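Local coordinates for protein aspartyl-tRNA synthetase 2 (Thermus thermophilus, PDB 1N9W) that attaches L-aspartate to both tRNA(Asp) and tRNA(Asn), first activating the amino acid with ATP to form Asp-AMP, at residues B[6-11]-B[16-21]; B[63-68]-B[73-78]. One frame throughout, in Å; residues are numbered along the deposited sequence.

Overall arrangement
From the N terminus the chain first makes a short turn, 6-11, and then enters strand 15-28. Contact 1 closes this small loop by setting the turn against residues 16-21, the beginning of that strand. Contact 2 opens later, on strand 58-67, and closes the hairpin to strand 75-79. The two loops follow one another in series; they neither nest nor cross. They still meet in space, with centres about 9 Å apart, because strands 15-28 and 58-67 are neighbours in one sheet. Val16 N lies 2.8 Å from Gly63 O, a probable hydrogen bond that joins contact 1 to contact 2. Contact 1 packs the N-terminal turn on strand 15-28, and contact 2 pairs two strands of the same OB-fold.

Contact 1: residues B[6-11]-B[16-21]; sequences RDLKAH and VELLGF
Leu8 and His11 reach the start of strand 15-28 with their side chains. The contact is apolar, and no hydrogen bond links the two segments. Leu8 does most of the work on its side. Leu8 CD2 lies between two strand residues, 3.9 Å from Val16 CG2 and 3.8 Å from Leu18 CD2. Its second methyl, CD1, is also near that Leu18 methyl. Leu8 thus bridges two residues whose side chains lie on the same face of the strand. The CG of Leu8 stands anti to its carbonyl carbon (chi1 -66°), and from there the branched end reaches the strand although the CB does not aim at it. Val16 divides its methyls between partners. CG2 serves Leu8, while Val16 CG1 sits 3.7 Å from His11 CB and meets the imidazole ring obliquely.

The turn is closed by its own backbone bonds. His11 N donates to Leu8 O at 2.8 Å, which brings the two contacting residues onto one turn. Ala10 N donates to Asp7 O in the same way. Farther out, Val3 packs on Leu8, His11 and Val16. Val65 covers His11 and Val16 from strand 58-67, while Val77 and Leu36 pack on Leu18. At the beginning of the segment, Arg6 forms a salt bridge with Asp143 of the second subunit.

The inward residues Val16 and Leu18 alternate with Glu17, which points away from the turn. This is the alternation of a beta strand with one face on a core, here at the first strand of the OB-fold, where the preceding turn adds Leu8 to the apolar packing.

Contact 2: residues B[63-68]-B[73-78]; sequences GLVVEN and GGLEVQ
Gly63 brings its CA within 3.2 Å of Gln78 O, where the hairpin strands run antiparallel. Gly63 has no side chain, and Val77 CG1 packs over its backbone. Leu64 and Gln78 form a hydrogen-bonded pair with two backbone bonds, Leu64 N to Gln78 O and Gln78 N to Leu64 O. Val65 faces Val77 in a non-hydrogen-bonded pair, and their side chains touch only loosely. Val65 CG1, anti to the backbone N, packs closely on Leu75 CD1, at 3.6 Å. Val16 and His11 cover Val65 on this face.

Val66 turns to the other face. Val66 N donates almost straight to Glu76 O, at 2.8 Å and 174°. Val66 CG2 touches the amide end of Gln78, 3.4 Å from Gln78 NE2. At Glu67 the pairing with Leu75 continues, but the two side chains diverge. Asn68 ends the segment with two bonds. Its N donates to Gly74 O, approaching from above the carbonyl plane. Asn68 ND2 donates to Glu76 OE1 at 2.8 Å. Glu76 OE1 lies in the amide plane of Asn68, but the donor comes from above the carboxylate plane, 50° out of it. The amide and carboxylate planes are 77° apart. Asn68 OD1 accepts from Lys70 N, which helps fix the amide's rotation.

The Glu76 carboxylate is thus gripped at both oxygens. Gln78 NE2 donates to Glu76 OE2 at 2.8 Å, on the anti lone pair. Gln44 of strand 41-47 packs beside Glu76 and Asn68. All three are sites of interaction with tRNA. Two amide donors to one carboxylate would hold it in place and probably favour its charged form. The bonds join Asn68 and Glu76 into one polar patch of the tRNA-binding face.

Contact 1: residues B[6-11]-B[16-21]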
ATOM      1  N   ARG B   6       2.283 -24.787   9.566  1.00 25.12           N
ATOM      2  CA  ARG B   6       3.720 -24.565   9.660  1.00 27.22           C
ATOM      3  C   ARG B   6       4.291 -24.676  11.077  1.00 27.31           C
ATOM      4  O   ARG B   6       5.469 -24.971  11.237  1.00 29.15           O
ATOM      5  CB  ARG B   6       4.110 -23.214   9.051  1.00 27.59           C
ATOM      6  CG  ARG B   6       3.508 -21.993   9.720  1.00 26.76           C
ATOM      7  CD  ARG B   6       4.221 -20.736   9.252  1.00 27.28           C
ATOM      8  NE  ARG B   6       3.469 -19.543   9.644  1.00 32.84           N
ATOM      9  CZ  ARG B   6       2.786 -18.784   8.788  1.00 34.12           C
ATOM     10  NH1 ARG B   6       2.772 -19.084   7.488  1.00 33.57           N
ATOM     11  NH2 ARG B   6       2.101 -17.750   9.242  1.00 33.19           N
ATOM     12  N   ASP B   7       3.467 -24.465  12.097  1.00 28.20           N
ATOM     13  CA  ASP B   7       3.963 -24.534  13.460  1.00 27.91           C
ATOM     14  C   ASP B   7       3.702 -25.876  14.138  1.00 27.36           C
ATOM     15  O   ASP B   7       4.047 -26.073  15.303  1.00 27.71           O
ATOM     16  CB  ASP B   7       3.350 -23.401  14.285  1.00 28.68           C
ATOM     17  CG  ASP B   7       3.585 -22.047  13.666  1.00 29.50           C
ATOM     18  OD1 ASP B   7       4.747 -21.745  13.332  1.00 29.01           O
ATOM     19  OD2 ASP B   7       2.605 -21.275  13.507  1.00 33.12           O
ATOM     20  N   LEU B   8       3.097 -26.806  13.413  1.00 26.13           N
ATOM     21  CA  LEU B   8       2.794 -28.095  14.009  1.00 27.21           C
ATOM     22  C   LEU B   8       4.032 -28.828  14.539  1.00 28.34           C
ATOM     23  O   LEU B   8       3.930 -29.594  15.495  1.00 27.59           O
ATOM     24  CB  LEU B   8       2.028 -28.980  13.019  1.00 25.51           C
ATOM     25  CG  LEU B   8       0.625 -28.494  12.640  1.00 25.18           C
ATOM     26  CD1 LEU B   8       0.057 -29.416  11.557  1.00 20.36           C
ATOM     27  CD2 LEU B   8      -0.295 -28.477  13.871  1.00 20.28           C
ATOM     28  N   LYS B   9       5.194 -28.597  13.935  1.00 29.79           N
ATOM     29  CA  LYS B   9       6.418 -29.248  14.405  1.00 32.77           C
ATOM     30  C   LYS B   9       6.627 -29.065  15.909  1.00 32.78           C
ATOM     31  O   LYS B   9       7.124 -29.960  16.591  1.00 32.60           O
ATOM     32  CB  LYS B   9       7.651 -28.689  13.687  1.00 36.18           C
ATOM     33  CG  LYS B   9       8.042 -29.421  12.407  1.00 43.72           C
ATOM     34  CD  LYS B   9       7.013 -29.249  11.295  1.00 48.26           C
ATOM     35  CE  LYS B   9       7.435 -30.016  10.047  1.00 50.34           C
ATOM     36  NZ  LYS B   9       6.437 -29.907   8.945  1.00 52.40           N
ATOM     37  N   ALA B  10       6.242 -27.906  16.430  1.00 30.53           N
ATOM     38  CA  ALA B  10       6.431 -27.641  17.850  1.00 30.56           C
ATOM     39  C   ALA B  10       5.310 -28.172  18.732  1.00 29.84           C
ATOM     40  O   ALA B  10       5.237 -27.826  19.905  1.00 30.22           O
ATOM     41  CB  ALA B  10       6.601 -26.144  18.076  1.00 29.47           C
ATOM     42  N   HIS B  11       4.452 -29.027  18.187  1.00 27.62           N
ATOM     43  CA  HIS B  11       3.345 -29.547  18.970  1.00 27.60           C
ATOM     44  C   HIS B  11       3.193 -31.051  18.926  1.00 26.94           C
ATOM     45  O   HIS B  11       2.135 -31.580  19.248  1.00 26.82           O
ATOM     46  CB  HIS B  11       2.046 -28.889  18.501  1.00 28.49           C
ATOM     47  CG  HIS B  11       2.012 -27.411  18.719  1.00 27.95           C
ATOM     48  ND1 HIS B  11       1.345 -26.829  19.775  1.00 29.12           N
ATOM     49  CD2 HIS B  11       2.591 -26.398  18.033  1.00 28.03           C
ATOM     50  CE1 HIS B  11       1.515 -25.520  19.731  1.00 28.45           C
ATOM     51  NE2 HIS B  11       2.267 -25.231  18.684  1.00 28.89           N
ATOM     52  N   VAL B  16      -4.029 -30.385  19.207  1.00 31.33           N
ATOM     53  CA  VAL B  16      -4.104 -29.060  18.603  1.00 28.24           C
ATOM     54  C   VAL B  16      -5.418 -28.885  17.844  1.00 28.20           C
ATOM     55  O   VAL B  16      -6.175 -29.845  17.636  1.00 25.83           O
ATOM     56  CB  VAL B  16      -2.924 -28.801  17.618  1.00 27.45           C
ATOM     57  CG1 VAL B  16      -1.597 -29.051  18.312  1.00 25.66           C
ATOM     58  CG2 VAL B  16      -3.060 -29.668  16.376  1.00 25.42           C
ATOM     59  N   GLU B  17      -5.700 -27.649  17.455  1.00 27.82           N
ATOM     60  CA  GLU B  17      -6.914 -27.356  16.701  1.00 28.83           C
ATOM     61  C   GLU B  17      -6.496 -26.767  15.363  1.00 27.08           C
ATOM     62  O   GLU B  17      -5.667 -25.868  15.314  1.00 27.58           O
ATOM     63  CB  GLU B  17      -7.790 -26.357  17.456  1.00 29.59           C
ATOM     64  CG  GLU B  17      -9.174 -26.217  16.849  1.00 35.91           C
ATOM     65  CD  GLU B  17     -10.107 -25.344  17.666  1.00 38.72           C
ATOM     66  OE1 GLU B  17     -10.059 -24.099  17.497  1.00 37.52           O
ATOM     67  OE2 GLU B  17     -10.877 -25.908  18.488  1.00 39.18           O
ATOM     68  N   LEU B  18      -7.049 -27.292  14.277  1.00 25.38           N
ATOM     69  CA  LEU B  18      -6.706 -26.795  12.942  1.00 22.43           C
ATOM     70  C   LEU B  18      -7.945 -26.181  12.290  1.00 21.33           C
ATOM     71  O   LEU B  18      -9.076 -26.570  12.597  1.00 18.30           O
ATOM     72  CB  LEU B  18      -6.200 -27.951  12.067  1.00 21.83           C
ATOM     73  CG  LEU B  18      -4.995 -28.785  12.561  1.00 23.70           C
ATOM     74  CD1 LEU B  18      -4.964 -30.109  11.845  1.00 24.01           C
ATOM     75  CD2 LEU B  18      -3.707 -28.014  12.337  1.00 24.37           C
ATOM     76  N   LEU B  19      -7.727 -25.200  11.419  1.00 20.29           N
ATOM     77  CA  LEU B  19      -8.810 -24.563  10.664  1.00 20.19           C
ATOM     78  C   LEU B  19      -8.272 -24.515   9.245  1.00 20.17           C
ATOM     79  O   LEU B  19      -7.119 -24.141   9.033  1.00 21.18           O
ATOM     80  CB  LEU B  19      -9.100 -23.139  11.160  1.00 19.19           C
ATOM     81  CG  LEU B  19      -9.619 -23.023  12.608  1.00 22.28           C
ATOM     82  CD1 LEU B  19      -9.761 -21.549  12.996  1.00 19.19           C
ATOM     83  CD2 LEU B  19     -10.958 -23.751  12.726  1.00 17.98           C
ATOM     84  N   GLY B  20      -9.082 -24.927   8.274  1.00 22.30           N
ATOM     85  CA  GLY B  20      -8.626 -24.910   6.890  1.00 21.17           C
ATOM     86  C   GLY B  20      -9.648 -25.489   5.933  1.00 20.85           C
ATOM     87  O   GLY B  20     -10.836 -25.536   6.248  1.00 22.36           O
ATOM     88  N   PHE B  21      -9.192 -25.919   4.761  1.00 20.58           N
ATOM     89  CA  PHE B  21     -10.080 -26.500   3.753  1.00 20.66           C
ATOM     90  C   PHE B  21      -9.642 -27.899   3.374  1.00 20.43           C
ATOM     91  O   PHE B  21      -8.447 -28.185   3.312  1.00 21.25           O
ATOM     92  CB  PHE B  21     -10.095 -25.655   2.477  1.00 19.83           C
ATOM     93  CG  PHE B  21     -10.511 -24.236   2.694  1.00 20.50           C
ATOM     94  CD1 PHE B  21      -9.587 -23.282   3.118  1.00 20.32           C
ATOM     95  CD2 PHE B  21     -11.833 -23.850   2.496  1.00 19.04           C
ATOM     96  CE1 PHE B  21      -9.975 -21.971   3.331  1.00 21.15           C
ATOM     97  CE2 PHE B  21     -12.228 -22.537   2.710  1.00 18.70           C
ATOM     98  CZ  PHE B  21     -11.303 -21.591   3.130  1.00 18.84           C
TER

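Contact 2: residues B[63-68]-B[73-78]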
ATOM      1  N   GLY B  63      -7.177 -32.622  17.208  1.00 23.71           N
ATOM      2  CA  GLY B  63      -6.498 -33.900  17.289  1.00 23.68           C
ATOM      3  C   GLY B  63      -5.062 -33.902  17.767  1.00 23.33           C
ATOM      4  O   GLY B  63      -4.480 -32.853  18.047  1.00 21.22           O
ATOM      5  N   LEU B  64      -4.497 -35.108  17.841  1.00 23.40           N
ATOM      6  CA  LEU B  64      -3.129 -35.334  18.310  1.00 24.55           C
ATOM      7  C   LEU B  64      -2.073 -35.289  17.206  1.00 24.41           C
ATOM      8  O   LEU B  64      -2.199 -35.976  16.188  1.00 23.81           O
ATOM      9  CB  LEU B  64      -3.064 -36.702  19.007  1.00 25.33           C
ATOM     10  CG  LEU B  64      -1.722 -37.159  19.577  1.00 27.70           C
ATOM     11  CD1 LEU B  64      -1.439 -36.366  20.846  1.00 26.79           C
ATOM     12  CD2 LEU B  64      -1.760 -38.663  19.875  1.00 28.72           C
ATOM     13  N   VAL B  65      -1.037 -34.482  17.413  1.00 24.68           N
ATOM     14  CA  VAL B  65       0.059 -34.371  16.453  1.00 24.07           C
ATOM     15  C   VAL B  65       0.981 -35.574  16.633  1.00 27.46           C
ATOM     16  O   VAL B  65       1.563 -35.781  17.703  1.00 28.30           O
ATOM     17  CB  VAL B  65       0.868 -33.059  16.662  1.00 22.43           C
ATOM     18  CG1 VAL B  65       1.982 -32.933  15.606  1.00 20.96           C
ATOM     19  CG2 VAL B  65      -0.078 -31.851  16.574  1.00 23.71           C
ATOM     20  N   VAL B  66       1.099 -36.369  15.576  1.00 28.88           N
ATOM     21  CA  VAL B  66       1.922 -37.569  15.586  1.00 28.64           C
ATOM     22  C   VAL B  66       2.957 -37.545  14.464  1.00 29.70           C
ATOM     23  O   VAL B  66       2.671 -37.138  13.333  1.00 28.95           O
ATOM     24  CB  VAL B  66       1.034 -38.824  15.449  1.00 31.21           C
ATOM     25  CG1 VAL B  66       1.891 -40.077  15.370  1.00 32.09           C
ATOM     26  CG2 VAL B  66       0.084 -38.903  16.639  1.00 29.84           C
ATOM     27  N   GLU B  67       4.165 -37.976  14.803  1.00 27.83           N
ATOM     28  CA  GLU B  67       5.277 -38.027  13.873  1.00 29.57           C
ATOM     29  C   GLU B  67       4.996 -39.024  12.751  1.00 28.51           C
ATOM     30  O   GLU B  67       4.455 -40.096  13.001  1.00 26.82           O
ATOM     31  CB  GLU B  67       6.543 -38.453  14.622  1.00 32.05           C
ATOM     32  CG  GLU B  67       7.824 -38.032  13.940  1.00 34.85           C
ATOM     33  CD  GLU B  67       9.073 -38.598  14.620  1.00 37.44           C
ATOM     34  OE1 GLU B  67       9.042 -38.810  15.858  1.00 35.51           O
ATOM     35  OE2 GLU B  67      10.080 -38.794  13.911  1.00 38.33           O
ATOM     36  N   ASN B  68       5.359 -38.671  11.525  1.00 25.89           N
ATOM     37  CA  ASN B  68       5.133 -39.561  10.392  1.00 27.19           C
ATOM     38  C   ASN B  68       5.828 -39.026   9.150  1.00 27.67           C
ATOM     39  O   ASN B  68       5.259 -38.230   8.393  1.00 26.40           O
ATOM     40  CB  ASN B  68       3.635 -39.733  10.130  1.00 25.63           C
ATOM     41  CG  ASN B  68       3.351 -40.763   9.058  1.00 28.56           C
ATOM     42  OD1 ASN B  68       4.269 -41.272   8.411  1.00 30.96           O
ATOM     43  ND2 ASN B  68       2.070 -41.072   8.855  1.00 26.24           N
ATOM     44  N   GLY B  73       5.333 -32.899   5.307  1.00 30.32           N
ATOM     45  CA  GLY B  73       5.831 -32.196   6.468  1.00 31.01           C
ATOM     46  C   GLY B  73       6.267 -33.140   7.576  1.00 32.10           C
ATOM     47  O   GLY B  73       6.572 -32.701   8.684  1.00 34.13           O
ATOM     48  N   GLY B  74       6.285 -34.438   7.286  1.00 31.03           N
ATOM     49  CA  GLY B  74       6.702 -35.430   8.270  1.00 31.58           C
ATOM     50  C   GLY B  74       5.827 -35.515   9.502  1.00 31.36           C
ATOM     51  O   GLY B  74       6.194 -36.142  10.500  1.00 30.11           O
ATOM     52  N   LEU B  75       4.658 -34.886   9.408  1.00 32.04           N
ATOM     53  CA  LEU B  75       3.672 -34.826  10.493  1.00 30.96           C
ATOM     54  C   LEU B  75       2.308 -35.374  10.119  1.00 28.69           C
ATOM     55  O   LEU B  75       1.986 -35.546   8.949  1.00 29.74           O
ATOM     56  CB  LEU B  75       3.451 -33.376  10.934  1.00 34.68           C
ATOM     57  CG  LEU B  75       4.238 -32.886  12.129  1.00 34.94           C
ATOM     58  CD1 LEU B  75       4.294 -34.015  13.134  1.00 37.46           C
ATOM     59  CD2 LEU B  75       5.618 -32.469  11.712  1.00 37.56           C
ATOM     60  N   GLU B  76       1.489 -35.579  11.139  1.00 25.05           N
ATOM     61  CA  GLU B  76       0.158 -36.091  10.950  1.00 25.54           C
ATOM     62  C   GLU B  76      -0.708 -35.708  12.155  1.00 25.14           C
ATOM     63  O   GLU B  76      -0.202 -35.550  13.267  1.00 25.07           O
ATOM     64  CB  GLU B  76       0.251 -37.611  10.771  1.00 25.71           C
ATOM     65  CG  GLU B  76      -0.891 -38.427  11.302  1.00 24.60           C
ATOM     66  CD  GLU B  76      -0.733 -39.921  10.954  1.00 24.72           C
ATOM     67  OE1 GLU B  76      -0.405 -40.223   9.792  1.00 24.55           O
ATOM     68  OE2 GLU B  76      -0.959 -40.765  11.824  1.00 21.74           O
ATOM     69  N   VAL B  77      -2.001 -35.498  11.933  1.00 24.11           N
ATOM     70  CA  VAL B  77      -2.876 -35.190  13.052  1.00 23.70           C
ATOM     71  C   VAL B  77      -3.946 -36.267  13.121  1.00 23.97           C
ATOM     72  O   VAL B  77      -4.711 -36.450  12.173  1.00 25.14           O
ATOM     73  CB  VAL B  77      -3.576 -33.817  12.918  1.00 23.39           C
ATOM     74  CG1 VAL B  77      -4.589 -33.655  14.050  1.00 24.12           C
ATOM     75  CG2 VAL B  77      -2.565 -32.684  12.973  1.00 23.16           C
ATOM     76  N   GLN B  78      -3.991 -36.993  14.230  1.00 24.26           N
ATOM     77  CA  GLN B  78      -5.002 -38.026  14.402  1.00 26.08           C
ATOM     78  C   GLN B  78      -6.218 -37.321  15.018  1.00 26.22           C
ATOM     79  O   GLN B  78      -6.211 -36.939  16.186  1.00 25.88           O
ATOM     80  CB  GLN B  78      -4.437 -39.158  15.287  1.00 26.11           C
ATOM     81  CG  GLN B  78      -3.722 -40.281  14.468  1.00 28.88           C
ATOM     82  CD  GLN B  78      -2.576 -40.996  15.205  1.00 31.34           C
ATOM     83  OE1 GLN B  78      -2.734 -41.448  16.338  1.00 31.18           O
ATOM     84  NE2 GLN B  78      -1.422 -41.108  14.548  1.00 27.20           N
TER